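Local coordinates for UPF0255 protein frsA (Vibrio vulnificus, PDB 4I4C) that probably hydrolyses carboxylic esters as a serine esterase of the alpha/beta-hydrolase clan, at residues T181-L186 with M224-M229; T241-R246 with M278-F283; L284-I289 with R352-P357; P298-F303 with A340-V345. All coordinates share one frame; numbering follows the deposited sequence.

Contact 1. Residues T181-L186 with M224-M229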
loop_
_atom_site.group_PDB
_atom_site.type_symbol
_atom_site.label_atom_id
_atom_site.label_comp_id
_atom_site.label_asym_id
_atom_site.label_seq_id
_atom_site.Cartn_x
_atom_site.Cartn_y
_atom_site.Cartn_z
ATOM N N THR A 181 -2.151 3.029 -14.948
ATOM C CA THR A 181 -3.241 2.066 -14.806
ATOM C C THR A 181 -3.970 2.251 -13.481
ATOM O O THR A 181 -3.367 2.138 -12.409
ATOM C CB THR A 181 -2.751 0.619 -14.863
ATOM O OG1 THR A 181 -2.067 0.387 -16.101
ATOM C CG2 THR A 181 -3.934 -0.334 -14.760
ATOM N N ALA A 182 -5.269 2.514 -13.554
ATOM C CA ALA A 182 -6.061 2.732 -12.349
ATOM C C ALA A 182 -7.337 1.888 -12.358
ATOM O O ALA A 182 -7.839 1.514 -13.417
ATOM C CB ALA A 182 -6.386 4.234 -12.186
ATOM N N HIS A 183 -7.865 1.586 -11.180
ATOM C CA HIS A 183 -9.093 0.801 -11.105
ATOM C C HIS A 183 -10.245 1.611 -10.506
ATOM O O HIS A 183 -10.201 2.008 -9.349
ATOM C CB HIS A 183 -8.877 -0.483 -10.302
ATOM C CG HIS A 183 -7.989 -1.480 -10.978
ATOM N ND1 HIS A 183 -6.620 -1.340 -11.044
ATOM C CD2 HIS A 183 -8.277 -2.638 -11.625
ATOM C CE1 HIS A 183 -6.102 -2.367 -11.695
ATOM N NE2 HIS A 183 -7.091 -3.169 -12.058
ATOM N N LEU A 184 -11.283 1.824 -11.307
ATOM C CA LEU A 184 -12.464 2.567 -10.880
ATOM C C LEU A 184 -13.563 1.614 -10.437
ATOM O O LEU A 184 -14.075 0.837 -11.230
ATOM C CB LEU A 184 -12.967 3.458 -12.023
ATOM C CG LEU A 184 -14.213 4.315 -11.780
ATOM C CD1 LEU A 184 -13.967 5.368 -10.683
ATOM C CD2 LEU A 184 -14.651 4.983 -13.091
ATOM N N HIS A 185 -13.904 1.673 -9.160
ATOM C CA HIS A 185 -14.938 0.835 -8.573
ATOM C C HIS A 185 -16.215 1.649 -8.403
ATOM O O HIS A 185 -16.220 2.644 -7.683
ATOM C CB HIS A 185 -14.494 0.348 -7.192
ATOM C CG HIS A 185 -13.140 -0.285 -7.185
ATOM N ND1 HIS A 185 -11.989 0.413 -7.454
ATOM C CD2 HIS A 185 -12.764 -1.567 -6.941
ATOM C CE1 HIS A 185 -10.951 -0.410 -7.380
ATOM N NE2 HIS A 185 -11.397 -1.610 -7.071
ATOM N N LEU A 186 -17.297 1.219 -9.042
ATOM C CA LEU A 186 -18.570 1.932 -8.939
ATOM C C LEU A 186 -19.681 1.033 -8.399
ATOM O O LEU A 186 -19.706 -0.158 -8.684
ATOM C CB LEU A 186 -18.963 2.471 -10.309
ATOM C CG LEU A 186 -17.904 3.338 -10.975
ATOM C CD1 LEU A 186 -17.811 2.992 -12.444
ATOM C CD2 LEU A 186 -18.221 4.822 -10.775
ATOM N N MET A 224 -14.547 4.317 -5.809
ATOM C CA MET A 224 -13.156 4.263 -5.402
ATOM C C MET A 224 -12.276 4.105 -6.622
ATOM O O MET A 224 -12.524 3.255 -7.462
ATOM C CB MET A 224 -12.910 3.121 -4.416
ATOM C CG MET A 224 -11.441 2.927 -4.088
ATOM S SD MET A 224 -11.118 1.711 -2.803
ATOM C CE MET A 224 -11.140 0.189 -3.735
ATOM N N LEU A 225 -11.243 4.928 -6.716
ATOM C CA LEU A 225 -10.340 4.876 -7.851
ATOM C C LEU A 225 -8.945 4.625 -7.319
ATOM O O LEU A 225 -8.322 5.527 -6.776
ATOM C CB LEU A 225 -10.390 6.191 -8.622
ATOM C CG LEU A 225 -9.528 6.296 -9.874
ATOM C CD1 LEU A 225 -9.929 5.215 -10.864
ATOM C CD2 LEU A 225 -9.681 7.672 -10.496
ATOM N N THR A 226 -8.463 3.389 -7.439
ATOM C CA THR A 226 -7.149 3.046 -6.897
ATOM C C THR A 226 -6.015 3.397 -7.857
ATOM O O THR A 226 -6.160 3.313 -9.078
ATOM C CB THR A 226 -7.065 1.567 -6.494
ATOM O OG1 THR A 226 -7.341 0.743 -7.633
ATOM C CG2 THR A 226 -8.088 1.262 -5.405
ATOM N N VAL A 227 -4.887 3.811 -7.287
ATOM C CA VAL A 227 -3.715 4.175 -8.059
ATOM C C VAL A 227 -2.475 3.707 -7.301
ATOM O O VAL A 227 -2.432 3.792 -6.069
ATOM C CB VAL A 227 -3.615 5.715 -8.253
ATOM C CG1 VAL A 227 -2.452 6.054 -9.168
ATOM C CG2 VAL A 227 -4.912 6.297 -8.816
ATOM N N ASP A 228 -1.487 3.198 -8.040
ATOM C CA ASP A 228 -0.162 2.895 -7.504
ATOM C C ASP A 228 0.781 4.109 -7.569
ATOM O O ASP A 228 0.931 4.737 -8.624
ATOM C CB ASP A 228 0.469 1.745 -8.297
ATOM C CG ASP A 228 -0.154 0.384 -7.981
ATOM O OD1 ASP A 228 -0.234 0.024 -6.786
ATOM O OD2 ASP A 228 -0.560 -0.324 -8.935
ATOM N N MET A 229 1.421 4.422 -6.445
ATOM C CA MET A 229 2.481 5.436 -6.384
ATOM C C MET A 229 3.557 5.122 -7.421
ATOM O O MET A 229 3.731 3.959 -7.789
ATOM C CB MET A 229 3.140 5.424 -4.998
ATOM C CG MET A 229 2.264 5.894 -3.864
ATOM S SD MET A 229 2.162 7.691 -3.893
ATOM C CE MET A 229 3.775 8.114 -3.232
HETATM O O HOH W 1 -1.256 2.846 -10.799
#
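His183 and His185 pair with Thr226 and Met224 along two antiparallel strands whose axes approach to 4.6 Å. Each of these hydrogen-bonded pairs is closed by two backbone bonds. Leu184 and Leu225 form the non-hydrogen-bonded pair between them. The oxygen of Met224 takes two bonds from one residue. His185 N donates to Met224 O at 2.7 Å, nearly straight (172°). His185 ND1 reaches the same Met224 O at 2.9 Å; this donor stands well above the carbonyl plane, while the oxygen lies close to the ring plane. Together with the bond between His185 NE2 and Tyr157 OH, it fixes the rotation of the imidazole. The Met224 side chain runs beside that of His185 and bends at its end (chi3 84°). Its CE comes over the middle of one ring face, 3.7 Å from the His185 centroid, a CH-pi contact. Thr226 OG1 meets the ring edge, 3.8 Å from His185 CE1, and also lies 3.3 Å from His183 CB. On the other sheet face, Leu225 CD1 packs on Leu184 CB at 3.7 Å and on Ala182 CB. Gln206 OE1 bonds both His183 ND1 and Thr226 OG1. Strand 223-226 is antiparallel to 178-186 but parallel to 193-199, so the contact joins the antiparallel edge, with strand 167-175, to the parallel part of the alpha/beta-hydrolase sheet. Helix 210-217 covers Met224 and His185, and helix 246-254 packs on Leu225.

Contact 2. Residues T241-R246 with M278-F283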
loop_
_atom_site.group_PDB
_atom_site.type_symbol
_atom_site.label_atom_id
_atom_site.label_comp_id
_atom_site.label_asym_id
_atom_site.label_seq_id
_atom_site.Cartn_x
_atom_site.Cartn_y
_atom_site.Cartn_z
ATOM N N THR A 241 10.172 10.370 -7.989
ATOM C CA THR A 241 10.927 11.617 -7.909
ATOM C C THR A 241 10.373 12.467 -6.786
ATOM O O THR A 241 9.479 12.031 -6.055
ATOM C CB THR A 241 10.838 12.436 -9.212
ATOM O OG1 THR A 241 9.730 13.340 -9.136
ATOM C CG2 THR A 241 10.669 11.524 -10.418
ATOM N N GLU A 242 10.886 13.687 -6.654
ATOM C CA GLU A 242 10.430 14.574 -5.589
ATOM C C GLU A 242 8.990 15.028 -5.835
ATOM O O GLU A 242 8.261 15.339 -4.896
ATOM C CB GLU A 242 11.368 15.770 -5.411
ATOM C CG GLU A 242 11.334 16.339 -3.996
ATOM C CD GLU A 242 12.449 17.334 -3.723
ATOM O OE1 GLU A 242 13.545 17.194 -4.313
ATOM O OE2 GLU A 242 12.225 18.262 -2.914
ATOM N N ASP A 243 8.591 15.055 -7.105
ATOM C CA ASP A 243 7.202 15.289 -7.483
ATOM C C ASP A 243 6.487 13.943 -7.562
ATOM O O ASP A 243 6.170 13.458 -8.647
ATOM C CB ASP A 243 7.132 16.004 -8.833
ATOM C CG ASP A 243 5.713 16.272 -9.275
ATOM O OD1 ASP A 243 4.822 16.363 -8.403
ATOM O OD2 ASP A 243 5.489 16.378 -10.500
ATOM N N TYR A 244 6.239 13.333 -6.407
ATOM C CA TYR A 244 5.712 11.973 -6.378
ATOM C C TYR A 244 4.183 11.938 -6.349
ATOM O O TYR A 244 3.582 10.870 -6.242
ATOM C CB TYR A 244 6.337 11.153 -5.234
ATOM C CG TYR A 244 6.274 11.781 -3.851
ATOM C CD1 TYR A 244 7.435 12.190 -3.190
ATOM C CD2 TYR A 244 5.059 11.940 -3.190
ATOM C CE1 TYR A 244 7.379 12.772 -1.909
ATOM C CE2 TYR A 244 4.993 12.512 -1.916
ATOM C CZ TYR A 244 6.154 12.929 -1.279
ATOM O OH TYR A 244 6.076 13.491 -0.013
ATOM N N SER A 245 3.562 13.110 -6.460
ATOM C CA SER A 245 2.105 13.201 -6.543
ATOM C C SER A 245 1.695 13.268 -8.015
ATOM O O SER A 245 0.509 13.253 -8.351
ATOM C CB SER A 245 1.592 14.432 -5.783
ATOM O OG SER A 245 2.239 15.619 -6.218
ATOM N N ARG A 246 2.724 13.334 -8.861
ATOM C CA ARG A 246 2.671 13.395 -10.323
ATOM C C ARG A 246 1.520 12.627 -10.980
ATOM O O ARG A 246 0.769 13.174 -11.785
ATOM C CB ARG A 246 3.984 12.794 -10.844
ATOM C CG ARG A 246 4.565 13.413 -12.077
ATOM C CD ARG A 246 6.084 13.219 -12.091
ATOM N NE ARG A 246 6.533 11.946 -12.664
ATOM C CZ ARG A 246 6.977 10.907 -11.961
ATOM N NH1 ARG A 246 7.023 10.968 -10.633
ATOM N NH2 ARG A 246 7.383 9.802 -12.589
ATOM N N MET A 278 -1.155 12.404 -1.271
ATOM C CA MET A 278 -2.479 13.015 -1.201
ATOM C C MET A 278 -2.403 14.412 -0.569
ATOM O O MET A 278 -3.137 15.314 -0.971
ATOM C CB MET A 278 -3.449 12.120 -0.414
ATOM C CG MET A 278 -3.639 10.721 -1.012
ATOM S SD MET A 278 -3.936 10.843 -2.790
ATOM C CE MET A 278 -2.385 10.208 -3.411
ATOM N N VAL A 279 -1.521 14.578 0.413
ATOM C CA VAL A 279 -1.377 15.877 1.079
ATOM C C VAL A 279 -0.769 16.845 0.091
ATOM O O VAL A 279 -1.261 17.955 -0.089
ATOM C CB VAL A 279 -0.419 15.828 2.275
ATOM C CG1 VAL A 279 -0.234 17.221 2.816
ATOM C CG2 VAL A 279 -0.928 14.917 3.360
ATOM N N ARG A 280 0.300 16.417 -0.540
ATOM C CA ARG A 280 0.919 17.129 -1.615
ATOM C C ARG A 280 -0.073 17.612 -2.631
ATOM O O ARG A 280 -0.132 18.753 -2.975
ATOM C CB ARG A 280 1.910 16.243 -2.303
ATOM C CG ARG A 280 3.196 16.880 -2.538
ATOM C CD ARG A 280 3.971 16.179 -3.531
ATOM N NE ARG A 280 5.204 16.898 -3.752
ATOM C CZ ARG A 280 5.524 17.389 -4.924
ATOM N NH1 ARG A 280 6.614 18.058 -5.110
ATOM N NH2 ARG A 280 4.717 17.203 -5.904
ATOM N N LEU A 281 -0.887 16.701 -3.076
ATOM C CA LEU A 281 -1.935 17.012 -4.042
ATOM C C LEU A 281 -2.997 17.982 -3.490
ATOM O O LEU A 281 -3.600 18.752 -4.248
ATOM C CB LEU A 281 -2.584 15.717 -4.546
ATOM C CG LEU A 281 -3.706 15.862 -5.570
ATOM C CD1 LEU A 281 -3.257 16.706 -6.752
ATOM C CD2 LEU A 281 -4.167 14.489 -6.042
ATOM N N SER A 282 -3.217 17.952 -2.177
ATOM C CA SER A 282 -4.272 18.747 -1.570
ATOM C C SER A 282 -3.819 20.190 -1.431
ATOM O O SER A 282 -4.633 21.082 -1.186
ATOM C CB SER A 282 -4.665 18.185 -0.205
ATOM O OG SER A 282 -5.356 16.948 -0.337
ATOM N N PHE A 283 -2.516 20.409 -1.582
ATOM C CA PHE A 283 -1.970 21.762 -1.634
ATOM C C PHE A 283 -1.885 22.230 -3.079
ATOM O O PHE A 283 -2.062 23.415 -3.367
ATOM C CB PHE A 283 -0.590 21.809 -1.002
ATOM C CG PHE A 283 -0.606 21.874 0.501
ATOM C CD1 PHE A 283 -0.618 20.718 1.260
ATOM C CD2 PHE A 283 -0.584 23.098 1.154
ATOM C CE1 PHE A 283 -0.616 20.776 2.636
ATOM C CE2 PHE A 283 -0.586 23.163 2.531
ATOM C CZ PHE A 283 -0.600 21.999 3.275
#
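Arg280 reaches from its helix to Asp243 and Ser245, and one nitrogen makes both bonds. Arg280 NH2 forms a salt bridge to Asp243 OD1 at 2.6 Å, though as a hydrogen bond this is weak because it is strongly bent (119°). The same NH2 donates to Ser245 OG at 3.0 Å. That bond is straighter, at 159°, and the hydroxyl oxygen lies in the guanidinium plane. Glu242 O sits over one face of the guanidinium, toward its rim, without a hydrogen bond to it. Arg280 NE has a partner of its own in Gln346 OE1. The chain is extended from CG to NE, with CD anti to CA (chi2 -163°), and brings the guanidinium to the loop 241-246. Arg280 CD lies 3.7 Å from Ser245 CB, and over one face of the Tyr244 ring, 4.1 Å from Tyr244 CE2. Any cation-pi attraction to that ring is long and weak at most. An ST turn, Asp243 N to Thr241 OG1, shapes the start of the loop. The contact joins the loop before helix 246-254 to helix 273-284. Leu281 and Met278 of the latter pack on His248 of helix 246-254 and on Leu268 of strand 266-271.

Contact 3. Residues L284-I289 with R352-P357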
loop_
_atom_site.group_PDB
_atom_site.type_symbol
_atom_site.label_atom_id
_atom_site.label_comp_id
_atom_site.label_asym_id
_atom_site.label_seq_id
_atom_site.Cartn_x
_atom_site.Cartn_y
_atom_site.Cartn_z
ATOM N N LEU A 284 -1.623 21.298 -3.990
ATOM C CA LEU A 284 -1.470 21.645 -5.399
ATOM C C LEU A 284 -2.800 21.953 -6.090
ATOM O O LEU A 284 -2.885 22.859 -6.920
ATOM C CB LEU A 284 -0.705 20.548 -6.145
ATOM C CG LEU A 284 0.775 20.382 -5.778
ATOM C CD1 LEU A 284 1.323 19.055 -6.290
ATOM C CD2 LEU A 284 1.592 21.518 -6.334
ATOM N N GLU A 285 -3.844 21.212 -5.738
ATOM C CA GLU A 285 -5.134 21.386 -6.399
ATOM C C GLU A 285 -6.248 21.681 -5.404
ATOM O O GLU A 285 -7.048 20.812 -5.077
ATOM C CB GLU A 285 -5.460 20.146 -7.220
ATOM C CG GLU A 285 -4.444 19.859 -8.300
ATOM C CD GLU A 285 -4.752 20.579 -9.601
ATOM O OE1 GLU A 285 -5.702 21.396 -9.627
ATOM O OE2 GLU A 285 -4.052 20.310 -10.605
ATOM N N GLN A 286 -6.314 22.923 -4.944
ATOM C CA GLN A 286 -7.174 23.248 -3.815
ATOM C C GLN A 286 -8.657 23.387 -4.163
ATOM O O GLN A 286 -9.501 23.465 -3.266
ATOM C CB GLN A 286 -6.654 24.498 -3.094
ATOM C CG GLN A 286 -5.168 24.434 -2.765
ATOM C CD GLN A 286 -4.787 25.319 -1.586
ATOM O OE1 GLN A 286 -5.655 25.825 -0.874
ATOM N NE2 GLN A 286 -3.486 25.506 -1.374
ATOM N N GLU A 287 -8.980 23.417 -5.455
ATOM C CA GLU A 287 -10.380 23.530 -5.870
ATOM C C GLU A 287 -10.947 22.170 -6.234
ATOM O O GLU A 287 -12.069 21.814 -5.839
ATOM C CB GLU A 287 -10.531 24.492 -7.055
ATOM C CG GLU A 287 -10.598 25.968 -6.639
ATOM C CD GLU A 287 -11.751 26.236 -5.686
ATOM O OE1 GLU A 287 -12.908 25.944 -6.063
ATOM O OE2 GLU A 287 -11.500 26.722 -4.558
ATOM N N LYS A 288 -10.153 21.420 -6.992
ATOM C CA LYS A 288 -10.549 20.104 -7.467
ATOM C C LYS A 288 -10.642 19.079 -6.345
ATOM O O LYS A 288 -11.422 18.140 -6.442
ATOM C CB LYS A 288 -9.581 19.608 -8.543
ATOM C CG LYS A 288 -9.572 20.443 -9.810
ATOM C CD LYS A 288 -8.443 20.016 -10.721
ATOM C CE LYS A 288 -8.228 21.014 -11.844
ATOM N NZ LYS A 288 -6.929 20.788 -12.550
ATOM N N ILE A 289 -9.844 19.246 -5.290
ATOM C CA ILE A 289 -9.887 18.322 -4.156
ATOM C C ILE A 289 -10.809 18.869 -3.069
ATOM O O ILE A 289 -10.586 19.960 -2.553
ATOM C CB ILE A 289 -8.487 18.075 -3.563
ATOM C CG1 ILE A 289 -7.584 17.378 -4.586
ATOM C CG2 ILE A 289 -8.575 17.265 -2.276
ATOM C CD1 ILE A 289 -8.268 16.215 -5.285
ATOM N N ARG A 352 1.692 28.465 3.861
ATOM C CA ARG A 352 0.486 28.365 3.053
ATOM C C ARG A 352 -0.528 27.367 3.603
ATOM O O ARG A 352 -0.191 26.225 3.904
ATOM C CB ARG A 352 0.866 27.983 1.628
ATOM C CG ARG A 352 1.948 28.871 1.060
ATOM C CD ARG A 352 1.434 29.687 -0.109
ATOM N NE ARG A 352 0.158 30.326 0.184
ATOM C CZ ARG A 352 -0.615 30.881 -0.741
ATOM N NH1 ARG A 352 -0.232 30.872 -2.015
ATOM N NH2 ARG A 352 -1.772 31.439 -0.396
ATOM N N LYS A 353 -1.768 27.819 3.732
ATOM C CA LYS A 353 -2.875 26.974 4.139
ATOM C C LYS A 353 -3.506 26.361 2.897
ATOM O O LYS A 353 -3.297 26.854 1.782
ATOM C CB LYS A 353 -3.922 27.800 4.887
ATOM C CG LYS A 353 -3.434 28.449 6.175
ATOM C CD LYS A 353 -2.900 27.408 7.149
ATOM C CE LYS A 353 -3.225 27.750 8.601
ATOM N NZ LYS A 353 -4.576 27.245 9.030
ATOM N N THR A 354 -4.265 25.279 3.076
ATOM C CA THR A 354 -5.068 24.769 1.975
ATOM C C THR A 354 -6.556 24.818 2.338
ATOM O O THR A 354 -6.934 24.654 3.503
ATOM C CB THR A 354 -4.604 23.334 1.520
ATOM O OG1 THR A 354 -5.575 22.760 0.632
ATOM C CG2 THR A 354 -4.391 22.421 2.718
ATOM N N LYS A 355 -7.395 25.071 1.340
ATOM C CA LYS A 355 -8.840 25.118 1.537
ATOM C C LYS A 355 -9.388 23.702 1.747
ATOM O O LYS A 355 -10.494 23.519 2.265
ATOM C CB LYS A 355 -9.494 25.777 0.322
ATOM C CG LYS A 355 -10.993 25.923 0.391
ATOM C CD LYS A 355 -11.500 26.533 -0.894
ATOM C CE LYS A 355 -13.003 26.620 -0.888
ATOM N NZ LYS A 355 -13.491 27.186 -2.168
ATOM N N VAL A 356 -8.600 22.714 1.325
ATOM C CA VAL A 356 -8.924 21.298 1.508
ATOM C C VAL A 356 -8.886 20.896 2.977
ATOM O O VAL A 356 -7.859 21.029 3.642
ATOM C CB VAL A 356 -7.951 20.381 0.739
ATOM C CG1 VAL A 356 -8.396 18.915 0.872
ATOM C CG2 VAL A 356 -7.865 20.805 -0.732
ATOM N N PRO A 357 -10.020 20.419 3.496
ATOM C CA PRO A 357 -9.986 19.895 4.857
ATOM C C PRO A 357 -9.314 18.516 4.856
ATOM O O PRO A 357 -9.751 17.592 4.168
ATOM C CB PRO A 357 -11.465 19.831 5.235
ATOM C CG PRO A 357 -12.182 19.654 3.955
ATOM C CD PRO A 357 -11.346 20.285 2.874
#
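The flat carboxamide of Gln286 meets the backbone of Lys353 and Lys355. Lys355 N donates to Gln286 OE1 at 2.9 Å and stands above the amide plane, about 40° out of it. Gln286 NE2 makes a weak bond to Lys353 O at 3.4 Å and also donates to Phe283 O. The amide thus links the backbone of Lys353 and Lys355 to the end of helix 273-284. Between these bonds Thr354 CA lies 3.1 Å from Gln286 OE1. The other flat group is the Glu287 carboxylate. Glu287 OE2 uses its syn lone pair to take Lys355 NZ at 3.1 Å in a salt bridge. The Lys355 chain is fully extended, and its CD also passes near OE2. Next to these polar groups, Ile289 CG2 rests on Val356 CG1 at 3.6 Å. Val356 CG2 lies 3.4 Å from Ile289 O. Thr354 OG1 accepts from Val356 N, an ST turn that shapes this segment, and bonds Ser282 O. The contact ties the loop between helix 273-284 and strand 291-295 to the loop entering strand 358-363. Leu252 of helix 246-254 packs on Ile289, and Pro357 is backbone-bonded to Cys292 of strand 291-295.

Contact 4. Residues P298-F303 with A340-V345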
loop_
_atom_site.group_PDB
_atom_site.type_symbol
_atom_site.label_atom_id
_atom_site.label_comp_id
_atom_site.label_asym_id
_atom_site.label_seq_id
_atom_site.Cartn_x
_atom_site.Cartn_y
_atom_site.Cartn_z
ATOM N N PRO A 298 4.179 8.899 6.490
ATOM C CA PRO A 298 5.496 9.424 6.889
ATOM C C PRO A 298 5.677 10.846 6.375
ATOM O O PRO A 298 6.413 11.062 5.403
ATOM C CB PRO A 298 6.479 8.484 6.175
ATOM C CG PRO A 298 5.735 8.030 4.957
ATOM C CD PRO A 298 4.273 7.956 5.361
ATOM N N ILE A 299 5.010 11.801 7.019
ATOM C CA ILE A 299 4.985 13.191 6.557
ATOM C C ILE A 299 6.352 13.859 6.577
ATOM O O ILE A 299 6.728 14.560 5.636
ATOM C CB ILE A 299 4.019 14.041 7.400
ATOM C CG1 ILE A 299 2.572 13.583 7.210
ATOM C CG2 ILE A 299 4.156 15.523 7.061
ATOM C CD1 ILE A 299 2.161 13.386 5.772
ATOM N N HIS A 300 7.092 13.656 7.658
ATOM C CA HIS A 300 8.342 14.371 7.838
ATOM C C HIS A 300 9.361 13.648 8.709
ATOM O O HIS A 300 10.513 13.462 8.295
ATOM C CB HIS A 300 8.092 15.759 8.443
ATOM C CG HIS A 300 9.332 16.411 8.989
ATOM N ND1 HIS A 300 10.322 16.929 8.178
ATOM C CD2 HIS A 300 9.740 16.624 10.264
ATOM C CE1 HIS A 300 11.284 17.437 8.931
ATOM N NE2 HIS A 300 10.954 17.267 10.200
ATOM N N ASP A 301 8.943 13.264 9.916
ATOM C CA ASP A 301 9.894 12.895 10.967
ATOM C C ASP A 301 10.898 11.812 10.564
ATOM O O ASP A 301 12.102 12.028 10.645
ATOM C CB ASP A 301 9.182 12.503 12.266
ATOM C CG ASP A 301 10.137 12.415 13.438
ATOM O OD1 ASP A 301 10.476 13.471 14.013
ATOM O OD2 ASP A 301 10.561 11.293 13.776
ATOM N N ILE A 302 10.400 10.658 10.126
ATOM C CA ILE A 302 11.284 9.554 9.765
ATOM C C ILE A 302 12.190 9.911 8.578
ATOM O O ILE A 302 13.380 9.595 8.588
ATOM C CB ILE A 302 10.506 8.226 9.512
ATOM C CG1 ILE A 302 11.455 7.115 9.075
ATOM C CG2 ILE A 302 9.425 8.396 8.464
ATOM C CD1 ILE A 302 12.361 6.624 10.180
ATOM N N PHE A 303 11.631 10.584 7.574
ATOM C CA PHE A 303 12.388 10.927 6.372
ATOM C C PHE A 303 13.559 11.844 6.690
ATOM O O PHE A 303 14.612 11.791 6.047
ATOM C CB PHE A 303 11.473 11.587 5.339
ATOM C CG PHE A 303 10.586 10.616 4.621
ATOM C CD1 PHE A 303 10.917 9.274 4.561
ATOM C CD2 PHE A 303 9.423 11.039 4.015
ATOM C CE1 PHE A 303 10.109 8.383 3.907
ATOM C CE2 PHE A 303 8.607 10.134 3.348
ATOM C CZ PHE A 303 8.952 8.807 3.299
ATOM N N ALA A 340 14.652 14.362 1.262
ATOM C CA ALA A 340 13.943 15.165 0.269
ATOM C C ALA A 340 12.456 14.824 0.121
ATOM O O ALA A 340 11.723 15.519 -0.590
ATOM C CB ALA A 340 14.637 15.081 -1.074
ATOM N N TRP A 341 12.010 13.771 0.802
ATOM C CA TRP A 341 10.631 13.305 0.671
ATOM C C TRP A 341 9.710 13.893 1.723
ATOM O O TRP A 341 8.486 13.793 1.605
ATOM C CB TRP A 341 10.556 11.772 0.748
ATOM C CG TRP A 341 11.168 11.059 -0.413
ATOM C CD1 TRP A 341 11.579 11.603 -1.597
ATOM C CD2 TRP A 341 11.431 9.662 -0.499
ATOM N NE1 TRP A 341 12.088 10.628 -2.413
ATOM C CE2 TRP A 341 12.009 9.425 -1.761
ATOM C CE3 TRP A 341 11.238 8.584 0.371
ATOM C CZ2 TRP A 341 12.395 8.156 -2.173
ATOM C CZ3 TRP A 341 11.620 7.325 -0.041
ATOM C CH2 TRP A 341 12.193 7.121 -1.302
ATOM N N SER A 342 10.301 14.471 2.763
ATOM C CA SER A 342 9.548 15.211 3.767
ATOM C C SER A 342 8.793 16.380 3.141
ATOM O O SER A 342 9.356 17.142 2.361
ATOM C CB SER A 342 10.492 15.733 4.853
ATOM O OG SER A 342 9.955 16.878 5.514
ATOM N N LEU A 343 7.526 16.520 3.509
ATOM C CA LEU A 343 6.668 17.576 2.986
ATOM C C LEU A 343 6.972 18.916 3.658
ATOM O O LEU A 343 6.530 19.962 3.200
ATOM C CB LEU A 343 5.192 17.220 3.170
ATOM C CG LEU A 343 4.613 16.084 2.325
ATOM C CD1 LEU A 343 3.143 15.861 2.687
ATOM C CD2 LEU A 343 4.755 16.387 0.851
ATOM N N LYS A 344 7.718 18.858 4.754
ATOM C CA LYS A 344 8.254 20.044 5.396
ATOM C C LYS A 344 9.507 20.489 4.636
ATOM O O LYS A 344 9.650 21.666 4.298
ATOM C CB LYS A 344 8.597 19.748 6.861
ATOM C CG LYS A 344 8.900 20.971 7.704
ATOM C CD LYS A 344 9.629 20.572 8.973
ATOM C CE LYS A 344 9.036 21.266 10.186
ATOM N NZ LYS A 344 9.116 22.741 10.068
ATOM N N VAL A 345 10.403 19.543 4.356
ATOM C CA VAL A 345 11.596 19.828 3.565
ATOM C C VAL A 345 11.261 20.357 2.160
ATOM O O VAL A 345 11.992 21.182 1.596
ATOM C CB VAL A 345 12.540 18.616 3.521
ATOM C CG1 VAL A 345 13.734 18.881 2.606
ATOM C CG2 VAL A 345 13.006 18.296 4.931
#
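His300 and Ser342 join two loops of the alpha/beta-hydrolase domain, and Ser342 also heads an ST motif. Followed outward, His300 CB lies 3.6 Å from Ser342 OG. Its CG is anti to the backbone N (chi1 165°), which turns His300 CG toward Ser342 OG, at 3.6 Å. At the ring edge, His300 ND1 and Ser342 OG share a hydrogen bond of 2.7 Å, with the hydroxyl oxygen in the ring plane; either atom could donate. Farther out, His300 CE1 lies 3.5 Å and His300 CD2 4.2 Å from Lys344 CD, with NE2 in between. Lys344 CD thus lies over one face of the ring, toward its rim, as a CH-pi contact. Ser342 OG also accepts from Val345 N, nearly straight at 175°, and more weakly from Lys344 N. These bonds fix the position of the hydroxyl. Beside them, Leu343 N donates to Ile299 O at 3.0 Å, nearly along the C=O axis. The ring of Phe303 lies between Trp341 CB on one face and Pro298 CB on the other. Trp341 also turns the edge of its six-membered ring to the face of Phe303, a T-shaped pair with planes at 81°. Asp373 of helix 371-379 accepts from the backbone N of His300 and of Asp301. In the aromatic pair, Trp341 CE3 touches Phe303 CE1 and CZ, each at 3.7 Å.

Contact 2 is the hub of the set. It touches contact 1 where Met229 CE packs on Tyr244 CD2 at 4.0 Å. It meets contact 3 through the probable hydrogen bond between Ser282 O and Thr354 OG1, 2.6 Å, and contact 4 through Tyr244 OH, hydrogen-bonded to Trp341 O at 2.9 Å. The centres of contacts 3 and 4 each lie about 12 Å from that of contact 2. Contact 4 is nearest to the bound hexanoic acid: the Phe303 side chain is about 4 Å from it, Tyr244 about 10 Å and Val227 of contact 1 about 14 Å. Phe273, which lines that ligand pocket, meets the rings of Tyr244, Trp341 and Phe303, connecting contacts 2 and 4 to the pocket.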